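PDB 2B6C: 6-O-methylguanine DNA methyltransferase from Enterococcus faecalis, which is predicted to be a DNA alkylation repair enzyme of the AlkD-like family, although its activity is not established. Local coordinates for residues 143-148 and 173-178; 46-51 and 76-81; 25-30 and 103-108. All blocks are in the same frame, centred on the assembly; numbering follows the deposited sequence.

Interaction 1 (143-148 and 173-178); sequences VALNLQ and FFIQKA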
loop_
_atom_site.group_PDB
_atom_site.type_symbol
_atom_site.label_atom_id
_atom_site.label_comp_id
_atom_site.label_asym_id
_atom_site.label_seq_id
_atom_site.Cartn_x
_atom_site.Cartn_y
_atom_site.Cartn_z
ATOM N N VAL B 143 1.436 -16.565 18.203
ATOM C CA VAL B 143 0.860 -15.986 16.998
ATOM C C VAL B 143 -0.665 -16.215 16.941
ATOM O O VAL B 143 -1.378 -15.271 16.617
ATOM C CB VAL B 143 1.572 -16.477 15.673
ATOM C CG1 VAL B 143 0.831 -15.932 14.342
ATOM C CG2 VAL B 143 3.034 -16.022 15.655
ATOM N N ALA B 144 -1.141 -17.441 17.264
ATOM C CA ALA B 144 -2.584 -17.732 17.314
ATOM C C ALA B 144 -3.314 -16.806 18.296
ATOM O O ALA B 144 -4.391 -16.250 17.977
ATOM C CB ALA B 144 -2.853 -19.224 17.657
ATOM N N LEU B 145 -2.690 -16.596 19.451
ATOM C CA LEU B 145 -3.258 -15.767 20.507
ATOM C C LEU B 145 -3.290 -14.285 20.159
ATOM O O LEU B 145 -4.199 -13.567 20.561
ATOM C CB LEU B 145 -2.512 -15.987 21.835
ATOM C CG LEU B 145 -2.823 -17.264 22.603
ATOM C CD1 LEU B 145 -1.713 -17.542 23.636
ATOM C CD2 LEU B 145 -4.216 -17.161 23.320
ATOM N N ASN B 146 -2.308 -13.835 19.399
ATOM C CA ASN B 146 -2.169 -12.436 19.084
ATOM C C ASN B 146 -2.457 -12.114 17.621
ATOM O O ASN B 146 -2.243 -10.992 17.188
ATOM C CB ASN B 146 -0.772 -11.945 19.529
ATOM C CG ASN B 146 -0.622 -11.900 21.058
ATOM O OD1 ASN B 146 -1.617 -12.003 21.820
ATOM N ND2 ASN B 146 0.610 -11.720 21.514
ATOM N N LEU B 147 -2.952 -13.087 16.853
ATOM C CA LEU B 147 -3.251 -12.859 15.431
ATOM C C LEU B 147 -4.194 -11.672 15.232
ATOM O O LEU B 147 -4.073 -10.924 14.253
ATOM C CB LEU B 147 -3.857 -14.120 14.790
ATOM C CG LEU B 147 -4.140 -14.095 13.277
ATOM C CD1 LEU B 147 -2.865 -13.767 12.469
ATOM C CD2 LEU B 147 -4.765 -15.411 12.834
ATOM N N GLN B 148 -5.104 -11.479 16.192
ATOM C CA GLN B 148 -6.214 -10.546 16.008
ATOM C C GLN B 148 -6.084 -9.214 16.768
ATOM O O GLN B 148 -7.044 -8.457 16.820
ATOM C CB GLN B 148 -7.509 -11.251 16.399
ATOM C CG GLN B 148 -7.603 -12.686 15.828
ATOM C CD GLN B 148 -9.000 -13.217 15.901
ATOM O OE1 GLN B 148 -9.883 -12.767 15.161
ATOM N NE2 GLN B 148 -9.236 -14.123 16.830
ATOM N N PHE B 173 5.583 -17.786 30.544
ATOM C CA PHE B 173 5.455 -16.325 30.544
ATOM C C PHE B 173 5.019 -15.755 29.192
ATOM O O PHE B 173 4.119 -14.937 29.135
ATOM C CB PHE B 173 6.769 -15.645 31.005
ATOM C CG PHE B 173 6.802 -14.147 30.755
ATOM C CD1 PHE B 173 6.230 -13.246 31.666
ATOM C CD2 PHE B 173 7.377 -13.635 29.570
ATOM C CE1 PHE B 173 6.250 -11.860 31.424
ATOM C CE2 PHE B 173 7.391 -12.255 29.310
ATOM C CZ PHE B 173 6.825 -11.366 30.241
ATOM N N PHE B 174 5.646 -16.173 28.105
ATOM C CA PHE B 174 5.334 -15.580 26.801
ATOM C C PHE B 174 3.949 -15.995 26.307
ATOM O O PHE B 174 3.398 -15.385 25.397
ATOM C CB PHE B 174 6.391 -15.934 25.767
ATOM C CG PHE B 174 7.724 -15.279 26.022
ATOM C CD1 PHE B 174 8.796 -16.027 26.501
ATOM C CD2 PHE B 174 7.910 -13.911 25.782
ATOM C CE1 PHE B 174 10.042 -15.411 26.733
ATOM C CE2 PHE B 174 9.149 -13.306 26.021
ATOM C CZ PHE B 174 10.207 -14.058 26.493
ATOM N N ILE B 175 3.404 -17.052 26.894
ATOM C CA ILE B 175 2.049 -17.450 26.560
ATOM C C ILE B 175 1.046 -16.683 27.426
ATOM O O ILE B 175 0.072 -16.124 26.906
ATOM C CB ILE B 175 1.882 -18.996 26.625
ATOM C CG1 ILE B 175 2.540 -19.661 25.412
ATOM C CG2 ILE B 175 0.424 -19.363 26.779
ATOM C CD1 ILE B 175 1.812 -19.425 24.062
ATOM N N GLN B 176 1.302 -16.578 28.728
ATOM C CA GLN B 176 0.339 -15.894 29.591
ATOM C C GLN B 176 0.264 -14.392 29.231
ATOM O O GLN B 176 -0.819 -13.799 29.229
ATOM C CB GLN B 176 0.655 -16.122 31.078
ATOM C CG GLN B 176 0.390 -17.568 31.555
ATOM C CD GLN B 176 -1.031 -17.966 31.277
ATOM O OE1 GLN B 176 -1.924 -17.155 31.444
ATOM N NE2 GLN B 176 -1.251 -19.181 30.808
ATOM N N LYS B 177 1.422 -13.809 28.922
ATOM C CA LYS B 177 1.535 -12.456 28.418
ATOM C C LYS B 177 0.706 -12.264 27.155
ATOM O O LYS B 177 0.024 -11.256 27.020
ATOM C CB LYS B 177 2.982 -12.176 28.075
ATOM C CG LYS B 177 3.530 -10.929 28.723
ATOM C CD LYS B 177 2.982 -9.712 28.044
ATOM C CE LYS B 177 3.828 -8.530 28.360
ATOM N NZ LYS B 177 2.999 -7.448 29.003
ATOM N N ALA B 178 0.764 -13.237 26.243
ATOM C CA ALA B 178 0.007 -13.213 24.995
ATOM C C ALA B 178 -1.505 -13.297 25.246
ATOM O O ALA B 178 -2.292 -12.626 24.571
ATOM C CB ALA B 178 0.465 -14.332 24.068
#
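The side chains of L145 and I175 share nearly the same first torsion, chi1 -76° and -75°. In L145 this sets CG anti to the carbonyl carbon and beside the backbone N, and in I175 it does the same for CG1. The ends of the two side chains meet between the helices. The contact is helix-to-helix packing in the all-helical, HEAT-like solenoid expected of AlkD relatives. It joins the C-terminal part of helix 138-146 to the first turns of helix 173-186. All four residues that touch are buried.

L145 makes its apolar contacts chiefly through CD1. This methyl meets the end of I175, with CD1 to CD1 at 4.0 Å. It also lies 4.0 Å from I175 O, so it rests against the backbone of the facing helix as well as its side chain. The small A178 side chain points at the other helix. L145 and A178 are the residues whose CA atoms are nearest, 6.1 Å apart. The end of the N146 side chain lies beside A178, with N146 CG 4.0 Å from A178 CB.

I179 of helix 173-186 packs on L145, W181 and S182 pack on N146, and F138 and R141 of helix 138-146 lie against I175. R142 adds a polar tie between the two helices, its NH2 hydrogen-bonded to F174 O. The same L145 CD1 is 3.9 Å from A178 CB. Beside that CD1 contact, L145 CB and A178 CB stand 4.1 Å apart.

Interaction 2 (46-51 and 76-81); sequences KESHTW and IDLALQ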
loop_
_atom_site.group_PDB
_atom_site.type_symbol
_atom_site.label_atom_id
_atom_site.label_comp_id
_atom_site.label_asym_id
_atom_site.label_seq_id
_atom_site.Cartn_x
_atom_site.Cartn_y
_atom_site.Cartn_z
ATOM N N LYS B 46 11.888 -0.392 -0.843
ATOM C CA LYS B 46 11.248 0.190 -2.019
ATOM C C LYS B 46 11.457 -0.676 -3.268
ATOM O O LYS B 46 10.517 -0.948 -3.998
ATOM C CB LYS B 46 11.752 1.621 -2.248
ATOM C CG LYS B 46 11.397 2.235 -3.607
ATOM C CD LYS B 46 12.064 3.609 -3.813
ATOM C CE LYS B 46 11.513 4.667 -2.880
ATOM N NZ LYS B 46 11.834 6.059 -3.338
ATOM N N GLU B 47 12.690 -1.107 -3.530
ATOM C CA GLU B 47 12.944 -1.867 -4.755
ATOM C C GLU B 47 12.414 -3.302 -4.676
ATOM O O GLU B 47 12.175 -3.918 -5.699
ATOM C CB GLU B 47 14.425 -1.793 -5.201
ATOM C CG GLU B 47 15.292 -3.023 -4.936
ATOM C CD GLU B 47 16.524 -3.101 -5.839
ATOM O OE1 GLU B 47 16.883 -2.065 -6.445
ATOM O OE2 GLU B 47 17.135 -4.196 -5.943
ATOM N N SER B 48 12.205 -3.801 -3.456
ATOM C CA SER B 48 11.730 -5.165 -3.248
ATOM C C SER B 48 10.357 -5.416 -3.899
ATOM O O SER B 48 10.095 -6.512 -4.357
ATOM C CB SER B 48 11.682 -5.498 -1.766
ATOM O OG SER B 48 10.548 -4.880 -1.157
ATOM N N HIS B 49 9.493 -4.400 -3.932
ATOM C CA HIS B 49 8.184 -4.481 -4.647
ATOM C C HIS B 49 8.308 -4.822 -6.120
ATOM O O HIS B 49 7.354 -5.351 -6.722
ATOM C CB HIS B 49 7.425 -3.162 -4.535
ATOM C CG HIS B 49 7.193 -2.730 -3.124
ATOM N ND1 HIS B 49 7.861 -1.670 -2.550
ATOM C CD2 HIS B 49 6.378 -3.221 -2.167
ATOM C CE1 HIS B 49 7.476 -1.531 -1.298
ATOM N NE2 HIS B 49 6.581 -2.464 -1.037
ATOM N N THR B 50 9.478 -4.528 -6.694
ATOM C CA THR B 50 9.700 -4.724 -8.132
ATOM C C THR B 50 10.293 -6.110 -8.460
ATOM O O THR B 50 10.350 -6.511 -9.622
ATOM C CB THR B 50 10.597 -3.572 -8.770
ATOM O OG1 THR B 50 11.977 -3.789 -8.468
ATOM C CG2 THR B 50 10.187 -2.177 -8.282
ATOM N N TRP B 51 10.763 -6.820 -7.443
ATOM C CA TRP B 51 11.411 -8.110 -7.648
ATOM C C TRP B 51 10.406 -9.170 -8.064
ATOM O O TRP B 51 9.282 -9.185 -7.556
ATOM C CB TRP B 51 12.162 -8.613 -6.399
ATOM C CG TRP B 51 13.258 -7.711 -5.888
ATOM C CD1 TRP B 51 13.972 -6.747 -6.595
ATOM C CD2 TRP B 51 13.805 -7.720 -4.569
ATOM N NE1 TRP B 51 14.891 -6.134 -5.756
ATOM C CE2 TRP B 51 14.818 -6.718 -4.520
ATOM C CE3 TRP B 51 13.509 -8.443 -3.408
ATOM C CZ2 TRP B 51 15.531 -6.438 -3.352
ATOM C CZ3 TRP B 51 14.221 -8.172 -2.266
ATOM C CH2 TRP B 51 15.208 -7.167 -2.237
ATOM N N ILE B 76 11.764 -9.699 7.779
ATOM C CA ILE B 76 10.328 -9.599 8.114
ATOM C C ILE B 76 9.731 -8.308 7.529
ATOM O O ILE B 76 8.573 -8.301 7.080
ATOM C CB ILE B 76 10.063 -9.722 9.645
ATOM C CG1 ILE B 76 10.660 -11.048 10.142
ATOM C CG2 ILE B 76 8.537 -9.673 9.912
ATOM C CD1 ILE B 76 10.734 -11.275 11.687
ATOM N N ASP B 77 10.530 -7.232 7.489
ATOM C CA ASP B 77 10.104 -5.984 6.822
ATOM C C ASP B 77 9.883 -6.217 5.322
ATOM O O ASP B 77 8.970 -5.664 4.747
ATOM C CB ASP B 77 11.118 -4.831 7.023
ATOM C CG ASP B 77 10.956 -4.120 8.354
ATOM O OD1 ASP B 77 9.921 -4.315 9.058
ATOM O OD2 ASP B 77 11.884 -3.358 8.710
ATOM N N LEU B 78 10.722 -7.037 4.696
ATOM C CA LEU B 78 10.517 -7.371 3.283
ATOM C C LEU B 78 9.166 -8.055 3.039
ATOM O O LEU B 78 8.459 -7.754 2.059
ATOM C CB LEU B 78 11.647 -8.255 2.729
ATOM C CG LEU B 78 12.970 -7.523 2.508
ATOM C CD1 LEU B 78 14.101 -8.532 2.305
ATOM C CD2 LEU B 78 12.877 -6.614 1.283
ATOM N N ALA B 79 8.823 -8.959 3.942
ATOM C CA ALA B 79 7.572 -9.666 3.900
ATOM C C ALA B 79 6.422 -8.715 4.208
ATOM O O ALA B 79 5.427 -8.664 3.483
ATOM C CB ALA B 79 7.602 -10.863 4.890
ATOM N N LEU B 80 6.561 -7.941 5.275
ATOM C CA LEU B 80 5.537 -6.969 5.649
ATOM C C LEU B 80 5.226 -5.946 4.539
ATOM O O LEU B 80 4.071 -5.636 4.273
ATOM C CB LEU B 80 5.985 -6.211 6.888
ATOM C CG LEU B 80 5.469 -6.713 8.214
ATOM C CD1 LEU B 80 6.447 -6.200 9.277
ATOM C CD2 LEU B 80 4.047 -6.116 8.388
ATOM N N GLN B 81 6.273 -5.402 3.926
ATOM C CA GLN B 81 6.126 -4.430 2.829
ATOM C C GLN B 81 5.460 -4.989 1.572
ATOM O O GLN B 81 4.869 -4.244 0.805
ATOM C CB GLN B 81 7.497 -3.839 2.449
ATOM C CG GLN B 81 8.097 -2.886 3.490
ATOM C CD GLN B 81 7.083 -1.976 4.196
ATOM O OE1 GLN B 81 6.626 -2.270 5.315
ATOM N NE2 GLN B 81 6.746 -0.864 3.561
#
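This contact lies where the chain leaves helix 34-48 through a type I beta turn, S48 to W51, and packs against the C-terminal part of helix 69-81. Both helices belong to the AlkD-like helical solenoid. S48 CB presses on L78 CD2 at 3.5 Å, tighter than usual for two carbons. The same L78 methyl approaches W51 CZ3 obliquely at 4.1 Å, and the two side chains cross at about a right angle. S48 OG turns to other partners, L45 O and N82 ND2.

H49 carries the polar part. Its chi1 of -57° sets the imidazole beside its own backbone N, and the ring reaches across to the other helix. H49 NE2 donates to Q81 O at 3.1 Å. That oxygen lies in the imidazole plane, but the donor stands well above the carbonyl plane, and the bond is bent to 136°. H49 ND1 donates back to K46 O, also at 3.1 Å. Q81 O is further hydrogen-bonded to a glycerol, probably from the crystallisation liquor, and Q84 of the second subunit packs on H49.

With a backbone carbonyl at each nitrogen, the ring is held at two points, and main-chain atoms of both segments fix its rotation.

Interaction 3 (25-30 and 103-108); sequences HQFVFA and WWDSVD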
loop_
_atom_site.group_PDB
_atom_site.type_symbol
_atom_site.label_atom_id
_atom_site.label_comp_id
_atom_site.label_asym_id
_atom_site.label_seq_id
_atom_site.Cartn_x
_atom_site.Cartn_y
_atom_site.Cartn_z
ATOM N N HIS B 25 21.296 -12.028 25.548
ATOM C CA HIS B 25 22.578 -12.533 25.012
ATOM C C HIS B 25 22.463 -13.787 24.184
ATOM O O HIS B 25 23.374 -14.614 24.191
ATOM C CB HIS B 25 23.588 -12.824 26.148
ATOM C CG HIS B 25 23.894 -11.635 26.989
ATOM N ND1 HIS B 25 24.693 -10.597 26.550
ATOM C CD2 HIS B 25 23.485 -11.306 28.236
ATOM C CE1 HIS B 25 24.783 -9.691 27.506
ATOM N NE2 HIS B 25 24.059 -10.099 28.539
ATOM N N GLN B 26 21.379 -13.950 23.457
ATOM C CA GLN B 26 21.245 -15.160 22.659
ATOM C C GLN B 26 21.282 -14.893 21.151
ATOM O O GLN B 26 21.197 -15.817 20.385
ATOM C CB GLN B 26 19.964 -15.890 23.037
ATOM C CG GLN B 26 18.716 -15.082 22.782
ATOM C CD GLN B 26 17.518 -15.743 23.418
ATOM O OE1 GLN B 26 17.250 -16.940 23.203
ATOM N NE2 GLN B 26 16.791 -14.980 24.201
ATOM N N PHE B 27 21.399 -13.625 20.761
ATOM C CA PHE B 27 21.562 -13.242 19.367
ATOM C C PHE B 27 22.790 -12.404 19.260
ATOM O O PHE B 27 23.155 -11.701 20.214
ATOM C CB PHE B 27 20.369 -12.420 18.853
ATOM C CG PHE B 27 19.059 -13.147 18.937
ATOM C CD1 PHE B 27 18.131 -12.810 19.919
ATOM C CD2 PHE B 27 18.752 -14.172 18.023
ATOM C CE1 PHE B 27 16.894 -13.501 20.025
ATOM C CE2 PHE B 27 17.538 -14.885 18.124
ATOM C CZ PHE B 27 16.612 -14.552 19.148
ATOM N N VAL B 28 23.404 -12.433 18.078
ATOM C CA VAL B 28 24.452 -11.483 17.720
ATOM C C VAL B 28 23.754 -10.239 17.106
ATOM O O VAL B 28 22.868 -10.376 16.242
ATOM C CB VAL B 28 25.526 -12.144 16.775
ATOM C CG1 VAL B 28 26.683 -11.167 16.403
ATOM C CG2 VAL B 28 26.108 -13.381 17.435
ATOM N N PHE B 29 24.134 -9.040 17.560
ATOM C CA PHE B 29 23.621 -7.801 16.982
ATOM C C PHE B 29 24.694 -7.034 16.229
ATOM O O PHE B 29 25.895 -7.117 16.575
ATOM C CB PHE B 29 23.021 -6.887 18.072
ATOM C CG PHE B 29 21.600 -7.243 18.433
ATOM C CD1 PHE B 29 21.337 -8.272 19.333
ATOM C CD2 PHE B 29 20.527 -6.570 17.840
ATOM C CE1 PHE B 29 19.975 -8.633 19.655
ATOM C CE2 PHE B 29 19.192 -6.902 18.150
ATOM C CZ PHE B 29 18.927 -7.919 19.076
ATOM N N ALA B 30 24.271 -6.261 15.232
ATOM C CA ALA B 30 25.195 -5.348 14.572
ATOM C C ALA B 30 25.270 -4.061 15.407
ATOM O O ALA B 30 26.283 -3.403 15.427
ATOM C CB ALA B 30 24.755 -5.050 13.136
ATOM N N TRP B 103 12.268 -15.488 19.250
ATOM C CA TRP B 103 12.205 -14.840 20.555
ATOM C C TRP B 103 11.056 -13.842 20.392
ATOM O O TRP B 103 10.528 -13.727 19.292
ATOM C CB TRP B 103 13.535 -14.137 20.875
ATOM C CG TRP B 103 13.689 -13.663 22.301
ATOM C CD1 TRP B 103 13.902 -12.380 22.722
ATOM C CD2 TRP B 103 13.670 -14.483 23.488
ATOM N NE1 TRP B 103 14.021 -12.349 24.103
ATOM C CE2 TRP B 103 13.906 -13.628 24.589
ATOM C CE3 TRP B 103 13.516 -15.864 23.716
ATOM C CZ2 TRP B 103 13.959 -14.097 25.902
ATOM C CZ3 TRP B 103 13.581 -16.332 25.043
ATOM C CH2 TRP B 103 13.786 -15.443 26.107
ATOM N N TRP B 104 10.670 -13.098 21.427
ATOM C CA TRP B 104 9.435 -12.299 21.282
ATOM C C TRP B 104 9.575 -11.223 20.184
ATOM O O TRP B 104 8.599 -10.817 19.567
ATOM C CB TRP B 104 9.018 -11.682 22.631
ATOM C CG TRP B 104 10.040 -10.691 23.180
ATOM C CD1 TRP B 104 11.008 -10.941 24.132
ATOM C CD2 TRP B 104 10.196 -9.320 22.801
ATOM N NE1 TRP B 104 11.750 -9.804 24.363
ATOM C CE2 TRP B 104 11.280 -8.797 23.564
ATOM C CE3 TRP B 104 9.507 -8.459 21.914
ATOM C CZ2 TRP B 104 11.697 -7.470 23.458
ATOM C CZ3 TRP B 104 9.949 -7.141 21.785
ATOM C CH2 TRP B 104 11.030 -6.659 22.564
ATOM N N ASP B 105 10.803 -10.769 19.936
ATOM C CA ASP B 105 11.041 -9.705 18.981
ATOM C C ASP B 105 10.726 -10.138 17.530
ATOM O O ASP B 105 10.015 -9.414 16.809
ATOM C CB ASP B 105 12.455 -9.107 19.145
ATOM C CG ASP B 105 13.580 -10.125 18.941
ATOM O OD1 ASP B 105 13.386 -11.323 19.208
ATOM O OD2 ASP B 105 14.696 -9.723 18.506
ATOM N N SER B 106 11.234 -11.296 17.108
ATOM C CA SER B 106 10.912 -11.815 15.761
ATOM C C SER B 106 9.501 -12.391 15.629
ATOM O O SER B 106 8.863 -12.215 14.613
ATOM C CB SER B 106 11.927 -12.871 15.286
ATOM O OG SER B 106 11.821 -14.064 16.056
ATOM N N VAL B 107 9.036 -13.109 16.650
ATOM C CA VAL B 107 7.716 -13.737 16.622
ATOM C C VAL B 107 6.586 -12.681 16.571
ATOM O O VAL B 107 5.601 -12.859 15.822
ATOM C CB VAL B 107 7.529 -14.721 17.832
ATOM C CG1 VAL B 107 6.086 -15.241 17.922
ATOM C CG2 VAL B 107 8.509 -15.897 17.703
ATOM N N ASP B 108 6.721 -11.612 17.353
ATOM C CA ASP B 108 5.756 -10.519 17.337
ATOM C C ASP B 108 5.832 -9.774 16.012
ATOM O O ASP B 108 4.815 -9.330 15.509
ATOM C CB ASP B 108 5.963 -9.540 18.517
ATOM C CG ASP B 108 5.621 -10.155 19.874
ATOM O OD1 ASP B 108 5.008 -11.248 19.932
ATOM O OD2 ASP B 108 5.959 -9.527 20.921
#
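Residues 25-30 form an irregular loop between helices 13-22 and 34-48, and its Q26 faces W103, the N-cap residue of helix 104-120, with their CA atoms 9.3 Å apart. The contact joins the loop to the start of helix 104-120 in the AlkD-like, HEAT-like solenoid. It is partly buried and built largely from the W103 side chain.

Q26 comes over one face of the indole. Its chi1 of 61° puts CG between the backbone N and the carbonyl carbon, and the chain is extended from there. Q26 NE2 ends 3.1 Å above the indole plane of W103 and over its centre. The amide and ring planes are 59° apart, so the amide is tilted and not stacked flat. NE2 is also hydrogen-bonded to M23 O, which helps to fix its position.

F27 meets W103 near the base of the indole. The two rings make an offset edge-to-face pair, with the F27 edge toward the W103 face. The F27 and W103 five-membered ring centroids are 6.0 Å apart, with planes at 63°. D105 OD1 lies 4.2 Å from F27 CE1. R69 makes a cation-pi contact with F27 and a salt bridge to D105 OD1, while D105 OD2 is hydrogen-bonded to Y73 OH. F174 adds a further edge-to-face contact to W103. The tightest point of the F27 contact is at the phenyl edge, where CE1 lies 3.5 Å from W103 CB.

In the fold
From the N terminus, 25-30 comes first and finds its partner at 103-108, so interaction 3 closes the longest loop, with 72 residues between its segments. Interaction 2 is nested inside it, joining helix 34-48 to helix 69-81. I76 CD1 touches S106 O, which links the two directly. Interaction 1 follows in series and ties helix 138-146 to helix 173-186. It also touches interaction 3: F174 packs on W104, and V143 on V107. Helix 104-120 therefore stands between the N-terminal and C-terminal helices. Interactions 1 and 2 do not touch; their nearest atoms are about 10 Å apart.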